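Local coordinates for epidermin biosynthesis protein EpiD (Staphylococcus aureus, PDB 3QJG) that binds flavin mononucleotide and probably carries out the oxidative decarboxylation of the C-terminal cysteine of the epidermin precursor peptide, as an HFCD-family flavoprotein, at residues I26-K29 with S30-E34; S87-I90 with N91-N95; P117-L121 with R122-N126; Q130-I133 with R134-K137. All blocks are in the same frame, centred on the assembly; numbering follows the deposited sequence. Where two conformers were deposited one is given.

Interaction 1: residues I26-K29 with S30-E34; sequences IELK and SKFDE
L28 and F32 form the packed side of this helix end. Their side chains lie side by side and point the same way. The L28 methyl CD2 meets the F32 ring at CE2, 3.7 Å away. Both side chains leave with CG anti to the carbonyl carbon, chi1 -73° in L28 and -70° in F32, and this keeps them alongside. Both are buried. I10 and V8 of strand 7-12 touch L28 and F32 respectively, and L172 of helix 168-174 also meets L28.

The backbone is gripped just as closely. L28 O accepts two bonds, from K31 N and from F32 N. The second is the shorter, 2.8 Å from F32 N to L28 O. E27 O also takes two donors, both from S30. S30 OG approaches nearly in line with the carbonyl, 2.7 Å from E27 O. S30 N comes to the same oxygen from above the carbonyl plane.

The other side is looser and more polar. E27, S30, K31 and D33 are exposed. K29 spans this side with a chain bent at chi2 and chi3, which brings NZ to 2.7 Å from D33 O. K29 NZ also forms a salt bridge with D57. Water 1 accepts from K29 NZ and lies 2.7 Å from F32 O, one of several acceptors around it. K31 turns its amine away, to the C-terminal carboxylate of I175.

Here the chain runs from helix 21-28 into strand 34-39, which lies parallel to strand 7-12. This is the return half of a beta-alpha-beta crossover of the kind that builds Rossmann-like flavoproteins.

Interaction 2: residues S87-I90 with N91-N95; sequences SNTI and NKIAN. With FMN (flavin mononucleotide), chain M.
N88, in the first turn of helix 87-94 of the Rossmann-like flavoprotein fold, meets K92 one turn on. Their side chains cross obliquely. K92 CE lies 3.5 Å from N88 OD1, so the lysine chain passes the oxygen side of the amide. The nitrogen side faces the ligand: N88 ND2 gives a nearly straight bond to FMN O2P (172°). N88 CG is anti to the backbone N (chi1 168°), which swings the amide out to the phosphate. N88 OD1 is taken by C98 N of a neighbouring subunit. K92 NZ forms salt bridges with D99 of its own chain and D99 of that subunit.

T89 and I93 instead lie side by side and point the same way. T89 CG2 touches I93 CD1 at 3.6 Å, while T89 OG1 donates to FMN O2P from 2.8 Å. One threonine thus serves both the apolar packing and the phosphate.

At the start of the helix, S87 N bonds to FMN O2, on the flavin ring. Water 2 joins the polar groups, accepting from N88 ND2 and K92 NZ. It donates to FMN O1P, 3.0 Å away.

Interaction 3: residues P117-L121 with R122-N126; sequences PNMNL and RMWEN. With FMN (flavin mononucleotide), chain M.
P117 touches W124 where strand 113-120 of the parallel-sheet flavoprotein core gives way to the short helix 121-124, beside the FMN ring. P117 sets CB and CG against W124 CZ3, with CB 3.7 Å from that atom. N118 turns to the flavin instead. Its carbonyl O accepts from FMN N3 at 2.7 Å, and its ND2 donates to FMN O4. This pairs one residue with two neighbouring positions of the pyrimidine edge.

M119 points back to the helix and crosses W124 at about a right angle. Its sulfur lies at the edge of the indole, 3.9 Å from W124 CE3, a Met-aromatic contact. CG sits between the backbone N and the carbonyl carbon (chi1 65°), which carries SD to the backbone of W124, 3.6 Å from W124 N. Its CE methyl also packs on S87 and I90 of helix 87-94.

N120 is the N-cap. Its OD1 accepts from R122 N at 2.9 Å, with the donor above the amide carbonyl plane. In the conformer of R122 given, CG also lies close to this oxygen. N120 O takes both M123 N and W124 N, the latter in the carbonyl plane. M123 extends from this turn to the cofactor, with CE 3.9 Å from FMN O2. L121 reaches E125, one turn on: L121 CD1 lies 3.5 Å from E125 CG.

Interaction 4: residues Q130-I133 with R134-K137; sequences QNNI and RLLK
R134 folds back over Q130 and N131, and it buries the most surface of any residue here. Its chain is bent at chi3 (-87°), and the bend lays the guanidinium against the preceding turn. One face of the group is covered by backbone: Q130 O lies 3.5 Å above the plane, over its centre, and N131 N sits on the same face nearer the rim. R134 CG is also close, 3.2 Å from Q130 O. The R134 N bond to this oxygen is weak.

R134 and N131 run alongside each other and point the same way. Their polar ends are doubtful in the model, because N131 OD1 and R134 NH2 stand too close. The other end of the N131 amide is clearer: its ND2 donates to Y139 OH of a neighbouring subunit.

All this happens on helix 127-138, part of the helical layer beside the sheet in this alpha/beta flavoprotein, where it packs beside helix 87-94. The regular i to i+4 bonds continue through it, from L135 N to N131 O, L136 N to N132 O and K137 N to I133 O.

I133 is the second large contributor, and it is buried. Its CG2 is anti to the backbone N and points along the helix to K137, whose CE lies 3.8 Å from I133 CG2. K137 has an extended chain, and its CG passes 3.3 Å from I133 O. Beyond the helix, I133 meets I90 of helix 87-94 and I143 of strand 142-143, which K137 also touches.

In the fold
Interactions 2, 3 and 4 form one connected cluster, with centres 10 to 13 Å apart. Interactions 2 and 3 both touch FMN. They also touch each other, with S87 N 3.3 Å from M119 CE. Interaction 4 touches both. N132 ND2 makes a probable hydrogen bond of 2.9 Å to N91 OD1 of interaction 2, and I133 CG1 packs on W124 CZ3 of interaction 3. All three also meet the same neighbouring subunit. Interaction 1 stands apart, across the chain's centre. Its centre is 27 to 29 Å from the others, and the I26 side chain is about 14 Å from a bound FMN.

Interaction 1: residues I26-K29 with S30-E34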
loop_
_atom_site.group_PDB
_atom_site.type_symbol
_atom_site.label_atom_id
_atom_site.label_comp_id
_atom_site.label_asym_id
_atom_site.label_seq_id
_atom_site.Cartn_x
_atom_site.Cartn_y
_atom_site.Cartn_z
ATOM N N ILE A 26 26.678 -23.004 15.417
ATOM C CA ILE A 26 28.026 -22.711 15.894
ATOM C C ILE A 26 28.832 -24.015 16.034
ATOM O O ILE A 26 30.052 -24.060 15.719
ATOM C CB ILE A 26 28.007 -21.893 17.237
ATOM C CG1 ILE A 26 27.590 -20.431 16.982
ATOM C CG2 ILE A 26 29.385 -21.906 17.950
ATOM C CD1 ILE A 26 28.027 -19.446 18.122
ATOM N N GLU A 27 28.169 -25.052 16.528
ATOM C CA GLU A 27 28.815 -26.316 16.816
ATOM C C GLU A 27 29.054 -27.172 15.563
ATOM O O GLU A 27 30.038 -27.860 15.481
ATOM C CB GLU A 27 28.009 -27.115 17.872
ATOM C CG GLU A 27 27.945 -26.487 19.287
ATOM C CD GLU A 27 29.306 -25.965 19.823
ATOM O OE1 GLU A 27 29.423 -24.746 20.107
ATOM O OE2 GLU A 27 30.248 -26.780 19.974
ATOM N N LEU A 28 28.109 -27.160 14.619
ATOM C CA LEU A 28 28.269 -27.840 13.337
ATOM C C LEU A 28 29.423 -27.242 12.517
ATOM O O LEU A 28 30.099 -27.974 11.803
ATOM C CB LEU A 28 26.955 -27.833 12.610
ATOM C CG LEU A 28 25.956 -28.816 13.236
ATOM C CD1 LEU A 28 24.533 -28.502 12.815
ATOM C CD2 LEU A 28 26.305 -30.208 12.827
ATOM N N LYS A 29 29.697 -25.948 12.680
ATOM C CA LYS A 29 30.863 -25.332 12.056
ATOM C C LYS A 29 32.224 -25.943 12.428
ATOM O O LYS A 29 33.149 -25.820 11.667
ATOM C CB LYS A 29 30.847 -23.814 12.237
ATOM C CG LYS A 29 29.943 -23.141 11.165
ATOM C CD LYS A 29 30.851 -22.438 10.180
ATOM C CE LYS A 29 30.360 -22.452 8.801
ATOM N NZ LYS A 29 31.514 -22.054 7.957
ATOM N N SER A 30 32.330 -26.632 13.555
ATOM C CA SER A 30 33.557 -27.377 13.873
ATOM C C SER A 30 33.721 -28.675 13.060
ATOM O O SER A 30 34.845 -29.099 12.858
ATOM C CB SER A 30 33.611 -27.706 15.364
ATOM O OG SER A 30 32.581 -28.638 15.688
ATOM N N LYS A 31 32.615 -29.291 12.599
ATOM C CA LYS A 31 32.670 -30.502 11.775
ATOM C C LYS A 31 32.502 -30.264 10.276
ATOM O O LYS A 31 32.992 -31.044 9.474
ATOM C CB LYS A 31 31.584 -31.461 12.191
ATOM C CG LYS A 31 31.851 -32.876 11.776
ATOM C CD LYS A 31 30.573 -33.715 11.840
ATOM C CE LYS A 31 30.862 -35.183 12.039
ATOM N NZ LYS A 31 29.567 -35.930 12.184
ATOM N N PHE A 32 31.801 -29.206 9.893
ATOM C CA PHE A 32 31.395 -29.029 8.491
ATOM C C PHE A 32 31.913 -27.737 7.912
ATOM O O PHE A 32 32.031 -26.748 8.612
ATOM C CB PHE A 32 29.888 -29.051 8.414
ATOM C CG PHE A 32 29.288 -30.388 8.671
ATOM C CD1 PHE A 32 29.271 -31.358 7.680
ATOM C CD2 PHE A 32 28.717 -30.674 9.897
ATOM C CE1 PHE A 32 28.679 -32.617 7.922
ATOM C CE2 PHE A 32 28.110 -31.918 10.146
ATOM C CZ PHE A 32 28.108 -32.894 9.162
ATOM N N ASP A 33 32.247 -27.725 6.634
ATOM C CA ASP A 33 32.722 -26.500 5.988
ATOM C C ASP A 33 31.623 -25.435 5.989
ATOM O O ASP A 33 31.719 -24.447 6.673
ATOM C CB ASP A 33 33.187 -26.769 4.550
ATOM C CG ASP A 33 33.991 -25.612 3.979
ATOM O OD1 ASP A 33 34.256 -24.646 4.732
ATOM O OD2 ASP A 33 34.365 -25.656 2.782
ATOM N N GLU A 34 30.571 -25.646 5.225
ATOM C CA GLU A 34 29.449 -24.716 5.218
ATOM C C GLU A 34 28.373 -25.301 6.090
ATOM O O GLU A 34 28.119 -26.507 6.038
ATOM C CB GLU A 34 28.845 -24.503 3.826
ATOM C CG GLU A 34 29.636 -23.587 2.902
ATOM C CD GLU A 34 28.922 -23.427 1.545
ATOM O OE1 GLU A 34 27.747 -23.863 1.377
ATOM O OE2 GLU A 34 29.516 -22.845 0.636
HETATM O O HOH W 1 33.326 -24.415 9.131
#

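Interaction 2: residues S87-I90 with N91-N95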
loop_
_atom_site.group_PDB
_atom_site.type_symbol
_atom_site.label_atom_id
_atom_site.label_comp_id
_atom_site.label_asym_id
_atom_site.label_seq_id
_atom_site.Cartn_x
_atom_site.Cartn_y
_atom_site.Cartn_z
ATOM N N SER A 87 5.912 -32.574 13.744
ATOM C CA SER A 87 5.082 -33.636 13.276
ATOM C C SER A 87 4.567 -33.448 11.828
ATOM O O SER A 87 4.566 -34.421 11.041
ATOM C CB SER A 87 3.904 -33.779 14.215
ATOM O OG SER A 87 3.289 -34.997 13.971
ATOM N N ASN A 88 4.144 -32.221 11.454
ATOM C CA ASN A 88 3.672 -31.963 10.096
ATOM C C ASN A 88 4.682 -32.263 9.064
ATOM O O ASN A 88 4.330 -32.892 8.060
ATOM C CB ASN A 88 3.221 -30.482 9.958
ATOM C CG ASN A 88 3.001 -30.042 8.553
ATOM O OD1 ASN A 88 2.019 -30.397 7.961
ATOM N ND2 ASN A 88 3.896 -29.115 8.027
ATOM N N THR A 89 5.909 -31.685 9.212
ATOM C CA THR A 89 6.942 -31.955 8.281
ATOM C C THR A 89 7.278 -33.478 8.190
ATOM O O THR A 89 7.376 -34.012 7.091
ATOM C CB THR A 89 8.161 -31.083 8.554
ATOM O OG1 THR A 89 7.863 -29.719 8.206
ATOM C CG2 THR A 89 9.383 -31.563 7.798
ATOM N N ILE A 90 7.345 -34.198 9.304
ATOM C CA ILE A 90 7.677 -35.642 9.262
ATOM C C ILE A 90 6.604 -36.404 8.419
ATOM O O ILE A 90 6.919 -37.240 7.525
ATOM C CB ILE A 90 7.848 -36.187 10.720
ATOM C CG1 ILE A 90 9.194 -35.750 11.279
ATOM C CG2 ILE A 90 7.663 -37.738 10.856
ATOM C CD1 ILE A 90 9.312 -35.849 12.785
ATOM N N ASN A 91 5.352 -36.053 8.676
ATOM C CA ASN A 91 4.230 -36.728 8.056
ATOM C C ASN A 91 4.062 -36.315 6.550
ATOM O O ASN A 91 3.622 -37.118 5.690
ATOM C CB ASN A 91 2.968 -36.469 8.842
ATOM C CG ASN A 91 3.001 -37.062 10.202
ATOM O OD1 ASN A 91 3.491 -38.192 10.398
ATOM N ND2 ASN A 91 2.516 -36.311 11.184
ATOM N N LYS A 92 4.388 -35.078 6.243
ATOM C CA LYS A 92 4.428 -34.655 4.848
ATOM C C LYS A 92 5.564 -35.429 4.123
ATOM O O LYS A 92 5.356 -35.958 3.013
ATOM C CB LYS A 92 4.619 -33.150 4.699
ATOM C CG LYS A 92 3.415 -32.249 5.065
ATOM C CD LYS A 92 3.174 -31.178 4.090
ATOM C CE LYS A 92 2.235 -30.053 4.435
ATOM N NZ LYS A 92 2.754 -28.754 3.769
ATOM N N ILE A 93 6.767 -35.443 4.712
ATOM C CA ILE A 93 7.851 -36.223 4.148
ATOM C C ILE A 93 7.517 -37.718 4.007
ATOM O O ILE A 93 7.770 -38.279 2.965
ATOM C CB ILE A 93 9.151 -36.073 4.872
ATOM C CG1 ILE A 93 9.627 -34.601 4.829
ATOM C CG2 ILE A 93 10.185 -36.914 4.175
ATOM C CD1 ILE A 93 10.668 -34.295 5.825
ATOM N N ALA A 94 6.905 -38.333 5.033
ATOM C CA ALA A 94 6.601 -39.734 4.952
ATOM C C ALA A 94 5.828 -39.936 3.664
ATOM O O ALA A 94 6.031 -40.951 3.024
ATOM C CB ALA A 94 5.807 -40.233 6.192
ATOM N N ASN A 95 4.993 -38.960 3.256
ATOM C CA ASN A 95 3.995 -39.145 2.140
ATOM C C ASN A 95 4.384 -38.503 0.827
ATOM O O ASN A 95 3.629 -38.483 -0.114
ATOM C CB ASN A 95 2.656 -38.585 2.571
ATOM C CG ASN A 95 1.965 -39.452 3.575
ATOM O OD1 ASN A 95 1.403 -40.494 3.206
ATOM N ND2 ASN A 95 1.926 -39.000 4.844
HETATM N N1 FMN M . 4.541 -28.352 16.081
HETATM C C2 FMN M . 5.411 -29.394 16.277
HETATM O O2 FMN M . 5.267 -30.428 15.634
HETATM N N3 FMN M . 6.400 -29.304 17.202
HETATM C C4 FMN M . 6.557 -28.180 17.953
HETATM O O4 FMN M . 7.456 -28.199 18.760
HETATM C C4A FMN M . 5.690 -27.102 17.794
HETATM N N5 FMN M . 5.813 -25.937 18.523
HETATM C C5A FMN M . 4.978 -24.894 18.279
HETATM C C6 FMN M . 5.073 -23.744 19.050
HETATM C C7 FMN M . 4.224 -22.685 18.806
HETATM C C7M FMN M . 4.308 -21.404 19.585
HETATM C C8 FMN M . 3.255 -22.797 17.802
HETATM C C8M FMN M . 2.257 -21.699 17.522
HETATM C C9 FMN M . 3.124 -23.960 17.071
HETATM C C9A FMN M . 3.985 -25.022 17.301
HETATM N N10 FMN M . 3.831 -26.201 16.572
HETATM C C10 FMN M . 4.687 -27.216 16.823
HETATM C "C1'" FMN M . 2.789 -26.409 15.504
HETATM C "C2'" FMN M . 3.409 -26.286 14.114
HETATM O "O2'" FMN M . 4.159 -25.060 14.011
HETATM C "C3'" FMN M . 2.294 -26.427 13.145
HETATM O "O3'" FMN M . 1.708 -27.750 13.198
HETATM C "C4'" FMN M . 2.756 -26.107 11.723
HETATM O "O4'" FMN M . 1.719 -26.378 10.793
HETATM C "C5'" FMN M . 3.900 -26.952 11.271
HETATM O "O5'" FMN M . 4.342 -26.383 10.052
HETATM P P FMN M . 5.775 -26.759 9.426
HETATM O O1P FMN M . 5.694 -26.456 7.963
HETATM O O2P FMN M . 6.039 -28.208 9.677
HETATM O O3P FMN M . 6.919 -25.929 9.836
HETATM O O HOH W 2 4.067 -27.428 5.600
#

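Interaction 3: residues P117-L121 with R122-N126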
loop_
_atom_site.group_PDB
_atom_site.type_symbol
_atom_site.label_atom_id
_atom_site.label_comp_id
_atom_site.label_asym_id
_atom_site.label_seq_id
_atom_site.Cartn_x
_atom_site.Cartn_y
_atom_site.Cartn_z
ATOM N N PRO A 117 13.067 -35.185 15.762
ATOM C CA PRO A 117 11.709 -34.863 16.096
ATOM C C PRO A 117 11.556 -33.997 17.341
ATOM O O PRO A 117 12.348 -34.101 18.321
ATOM C CB PRO A 117 11.064 -36.223 16.375
ATOM C CG PRO A 117 12.010 -37.282 15.955
ATOM C CD PRO A 117 13.350 -36.640 15.733
ATOM N N ASN A 118 10.515 -33.161 17.325
ATOM C CA ASN A 118 10.323 -32.154 18.363
ATOM C C ASN A 118 8.863 -31.778 18.443
ATOM O O ASN A 118 8.335 -31.121 17.556
ATOM C CB ASN A 118 11.198 -30.945 18.054
ATOM C CG ASN A 118 11.360 -30.006 19.262
ATOM O OD1 ASN A 118 12.405 -30.011 19.918
ATOM N ND2 ASN A 118 10.322 -29.179 19.541
ATOM N N MET A 119 8.159 -32.267 19.457
ATOM C CA MET A 119 6.731 -32.092 19.456
ATOM C C MET A 119 6.111 -32.605 20.727
ATOM O O MET A 119 6.702 -33.422 21.426
ATOM C CB MET A 119 6.157 -32.826 18.264
ATOM C CG MET A 119 6.340 -34.351 18.349
ATOM S SD MET A 119 5.809 -35.220 16.864
ATOM C CE MET A 119 7.164 -34.873 15.809
ATOM N N ASN A 120 4.925 -32.109 21.047
ATOM C CA ASN A 120 4.175 -32.628 22.186
ATOM C C ASN A 120 4.052 -34.133 22.093
ATOM O O ASN A 120 3.863 -34.675 21.012
ATOM C CB ASN A 120 2.773 -32.029 22.224
ATOM C CG ASN A 120 2.046 -32.380 23.466
ATOM O OD1 ASN A 120 1.245 -33.313 23.473
ATOM N ND2 ASN A 120 2.332 -31.662 24.547
ATOM N N LEU A 121 4.179 -34.813 23.217
ATOM C CA LEU A 121 3.991 -36.269 23.248
ATOM C C LEU A 121 2.715 -36.782 22.539
ATOM O O LEU A 121 2.737 -37.856 21.946
ATOM C CB LEU A 121 3.942 -36.738 24.690
ATOM C CG LEU A 121 3.931 -38.237 24.909
ATOM C CD1 LEU A 121 5.119 -38.837 24.208
ATOM C CD2 LEU A 121 3.983 -38.480 26.412
ATOM N N ARG A 122 1.614 -36.030 22.596
ATOM C CA ARG A 122 0.347 -36.472 21.971
ATOM C C ARG A 122 0.509 -36.605 20.490
ATOM O O ARG A 122 -0.129 -37.458 19.864
ATOM C CB ARG A 122 -0.784 -35.455 22.198
ATOM C CG ARG A 122 -1.165 -35.308 23.621
ATOM C CD ARG A 122 -1.929 -34.031 23.884
ATOM N NE ARG A 122 -2.528 -34.176 25.203
ATOM C CZ ARG A 122 -2.205 -33.495 26.299
ATOM N NH1 ARG A 122 -1.293 -32.530 26.275
ATOM N NH2 ARG A 122 -2.833 -33.785 27.439
ATOM N N MET A 123 1.353 -35.746 19.926
ATOM C CA MET A 123 1.550 -35.755 18.510
ATOM C C MET A 123 2.534 -36.856 18.145
ATOM O O MET A 123 2.388 -37.493 17.115
ATOM C CB MET A 123 2.027 -34.395 18.044
ATOM C CG MET A 123 1.140 -33.206 18.490
ATOM S SD MET A 123 2.066 -31.665 18.296
ATOM C CE MET A 123 1.582 -31.230 16.630
ATOM N N TRP A 124 3.533 -37.073 19.007
ATOM C CA TRP A 124 4.534 -38.147 18.836
ATOM C C TRP A 124 3.843 -39.493 18.878
ATOM O O TRP A 124 4.192 -40.415 18.151
ATOM C CB TRP A 124 5.601 -38.091 19.951
ATOM C CG TRP A 124 6.764 -39.083 19.798
ATOM C CD1 TRP A 124 7.222 -39.983 20.746
ATOM C CD2 TRP A 124 7.622 -39.245 18.657
ATOM N NE1 TRP A 124 8.270 -40.717 20.247
ATOM C CE2 TRP A 124 8.552 -40.287 18.977
ATOM C CE3 TRP A 124 7.681 -38.647 17.395
ATOM C CZ2 TRP A 124 9.533 -40.728 18.080
ATOM C CZ3 TRP A 124 8.676 -39.076 16.486
ATOM C CH2 TRP A 124 9.587 -40.128 16.842
ATOM N N GLU A 125 2.856 -39.602 19.742
ATOM C CA GLU A 125 2.228 -40.878 19.962
ATOM C C GLU A 125 1.007 -41.047 19.111
ATOM O O GLU A 125 0.374 -42.073 19.155
ATOM C CB GLU A 125 1.972 -41.070 21.446
ATOM C CG GLU A 125 3.279 -41.107 22.208
ATOM C CD GLU A 125 3.151 -41.783 23.544
ATOM O OE1 GLU A 125 3.978 -42.685 23.793
ATOM O OE2 GLU A 125 2.232 -41.427 24.325
ATOM N N ASN A 126 0.690 -40.051 18.282
ATOM C CA ASN A 126 -0.378 -40.227 17.297
ATOM C C ASN A 126 0.047 -41.396 16.397
ATOM O O ASN A 126 1.151 -41.372 15.925
ATOM C CB ASN A 126 -0.548 -38.939 16.516
ATOM C CG ASN A 126 -1.611 -39.032 15.479
ATOM O OD1 ASN A 126 -1.560 -39.916 14.641
ATOM N ND2 ASN A 126 -2.558 -38.100 15.493
HETATM N N1 FMN M . 4.541 -28.352 16.081
HETATM C C2 FMN M . 5.411 -29.394 16.277
HETATM O O2 FMN M . 5.267 -30.428 15.634
HETATM N N3 FMN M . 6.400 -29.304 17.202
HETATM C C4 FMN M . 6.557 -28.180 17.953
HETATM O O4 FMN M . 7.456 -28.199 18.760
HETATM C C4A FMN M . 5.690 -27.102 17.794
HETATM N N5 FMN M . 5.813 -25.937 18.523
HETATM C C5A FMN M . 4.978 -24.894 18.279
HETATM C C6 FMN M . 5.073 -23.744 19.050
HETATM C C7 FMN M . 4.224 -22.685 18.806
HETATM C C7M FMN M . 4.308 -21.404 19.585
HETATM C C8 FMN M . 3.255 -22.797 17.802
HETATM C C8M FMN M . 2.257 -21.699 17.522
HETATM C C9 FMN M . 3.124 -23.960 17.071
HETATM C C9A FMN M . 3.985 -25.022 17.301
HETATM N N10 FMN M . 3.831 -26.201 16.572
HETATM C C10 FMN M . 4.687 -27.216 16.823
HETATM C "C1'" FMN M . 2.789 -26.409 15.504
HETATM C "C2'" FMN M . 3.409 -26.286 14.114
HETATM O "O2'" FMN M . 4.159 -25.060 14.011
HETATM C "C3'" FMN M . 2.294 -26.427 13.145
HETATM O "O3'" FMN M . 1.708 -27.750 13.198
HETATM C "C4'" FMN M . 2.756 -26.107 11.723
HETATM O "O4'" FMN M . 1.719 -26.378 10.793
HETATM C "C5'" FMN M . 3.900 -26.952 11.271
HETATM O "O5'" FMN M . 4.342 -26.383 10.052
HETATM P P FMN M . 5.775 -26.759 9.426
HETATM O O1P FMN M . 5.694 -26.456 7.963
HETATM O O2P FMN M . 6.039 -28.208 9.677
HETATM O O3P FMN M . 6.919 -25.929 9.836
#

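Interaction 4: residues Q130-I133 with R134-K137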
loop_
_atom_site.group_PDB
_atom_site.type_symbol
_atom_site.label_atom_id
_atom_site.label_comp_id
_atom_site.label_asym_id
_atom_site.label_seq_id
_atom_site.Cartn_x
_atom_site.Cartn_y
_atom_site.Cartn_z
ATOM N N GLN A 130 3.464 -42.277 14.283
ATOM C CA GLN A 130 4.282 -43.471 14.535
ATOM C C GLN A 130 4.408 -44.342 13.304
ATOM O O GLN A 130 5.381 -45.016 13.153
ATOM C CB GLN A 130 3.700 -44.341 15.677
ATOM C CG GLN A 130 3.914 -43.816 17.082
ATOM C CD GLN A 130 2.988 -44.508 18.073
ATOM O OE1 GLN A 130 1.997 -45.146 17.682
ATOM N NE2 GLN A 130 3.306 -44.400 19.355
ATOM N N ASN A 131 3.388 -44.417 12.464
ATOM C CA ASN A 131 3.477 -45.239 11.245
ATOM C C ASN A 131 4.487 -44.627 10.222
ATOM O O ASN A 131 5.209 -45.329 9.511
ATOM C CB ASN A 131 2.156 -45.253 10.555
ATOM C CG ASN A 131 1.117 -45.999 11.317
ATOM O OD1 ASN A 131 1.414 -46.712 12.267
ATOM N ND2 ASN A 131 -0.114 -45.854 10.908
ATOM N N ASN A 132 4.436 -43.305 10.135
ATOM C CA ASN A 132 5.281 -42.541 9.232
ATOM C C ASN A 132 6.729 -42.558 9.611
ATOM O O ASN A 132 7.590 -42.626 8.743
ATOM C CB ASN A 132 4.728 -41.115 9.097
ATOM C CG ASN A 132 3.535 -41.040 8.167
ATOM O OD1 ASN A 132 3.316 -41.953 7.395
ATOM N ND2 ASN A 132 2.765 -39.938 8.219
ATOM N N ILE A 133 7.036 -42.438 10.896
ATOM C CA ILE A 133 8.406 -42.620 11.374
ATOM C C ILE A 133 8.971 -43.996 11.004
ATOM O O ILE A 133 10.093 -44.076 10.505
ATOM C CB ILE A 133 8.505 -42.397 12.885
ATOM C CG1 ILE A 133 8.407 -40.905 13.219
ATOM C CG2 ILE A 133 9.806 -43.039 13.466
ATOM C CD1 ILE A 133 9.742 -40.047 12.920
ATOM N N ARG A 134 8.171 -45.069 11.162
ATOM C CA ARG A 134 8.566 -46.429 10.796
ATOM C C ARG A 134 8.850 -46.606 9.312
ATOM O O ARG A 134 9.829 -47.266 8.946
ATOM C CB ARG A 134 7.463 -47.439 11.172
ATOM C CG ARG A 134 7.180 -47.581 12.652
ATOM C CD ARG A 134 6.293 -48.829 12.903
ATOM N NE ARG A 134 4.849 -48.551 12.798
ATOM C CZ ARG A 134 4.040 -48.268 13.831
ATOM N NH1 ARG A 134 4.494 -48.205 15.091
ATOM N NH2 ARG A 134 2.760 -48.043 13.605
ATOM N N LEU A 135 7.964 -46.039 8.475
ATOM C CA LEU A 135 8.157 -45.943 7.019
ATOM C C LEU A 135 9.392 -45.117 6.643
ATOM O O LEU A 135 10.190 -45.453 5.763
ATOM C CB LEU A 135 6.958 -45.229 6.421
ATOM C CG LEU A 135 5.955 -45.893 5.509
ATOM C CD1 LEU A 135 5.283 -47.162 6.088
ATOM C CD2 LEU A 135 4.904 -44.799 5.054
ATOM N N LEU A 136 9.560 -43.991 7.280
ATOM C CA LEU A 136 10.768 -43.205 6.981
ATOM C C LEU A 136 12.029 -44.062 7.247
ATOM O O LEU A 136 12.963 -44.117 6.402
ATOM C CB LEU A 136 10.733 -41.891 7.737
ATOM C CG LEU A 136 9.791 -40.813 7.172
ATOM C CD1 LEU A 136 9.750 -39.585 8.157
ATOM C CD2 LEU A 136 10.222 -40.296 5.735
ATOM N N LYS A 137 12.023 -44.806 8.354
ATOM C CA LYS A 137 13.136 -45.760 8.671
ATOM C C LYS A 137 13.249 -46.803 7.602
ATOM O O LYS A 137 14.323 -46.997 7.058
ATOM C CB LYS A 137 12.961 -46.450 10.029
ATOM C CG LYS A 137 12.953 -45.494 11.208
ATOM C CD LYS A 137 12.670 -46.153 12.543
ATOM C CE LYS A 137 12.894 -45.163 13.678
ATOM N NZ LYS A 137 12.306 -45.685 14.940
#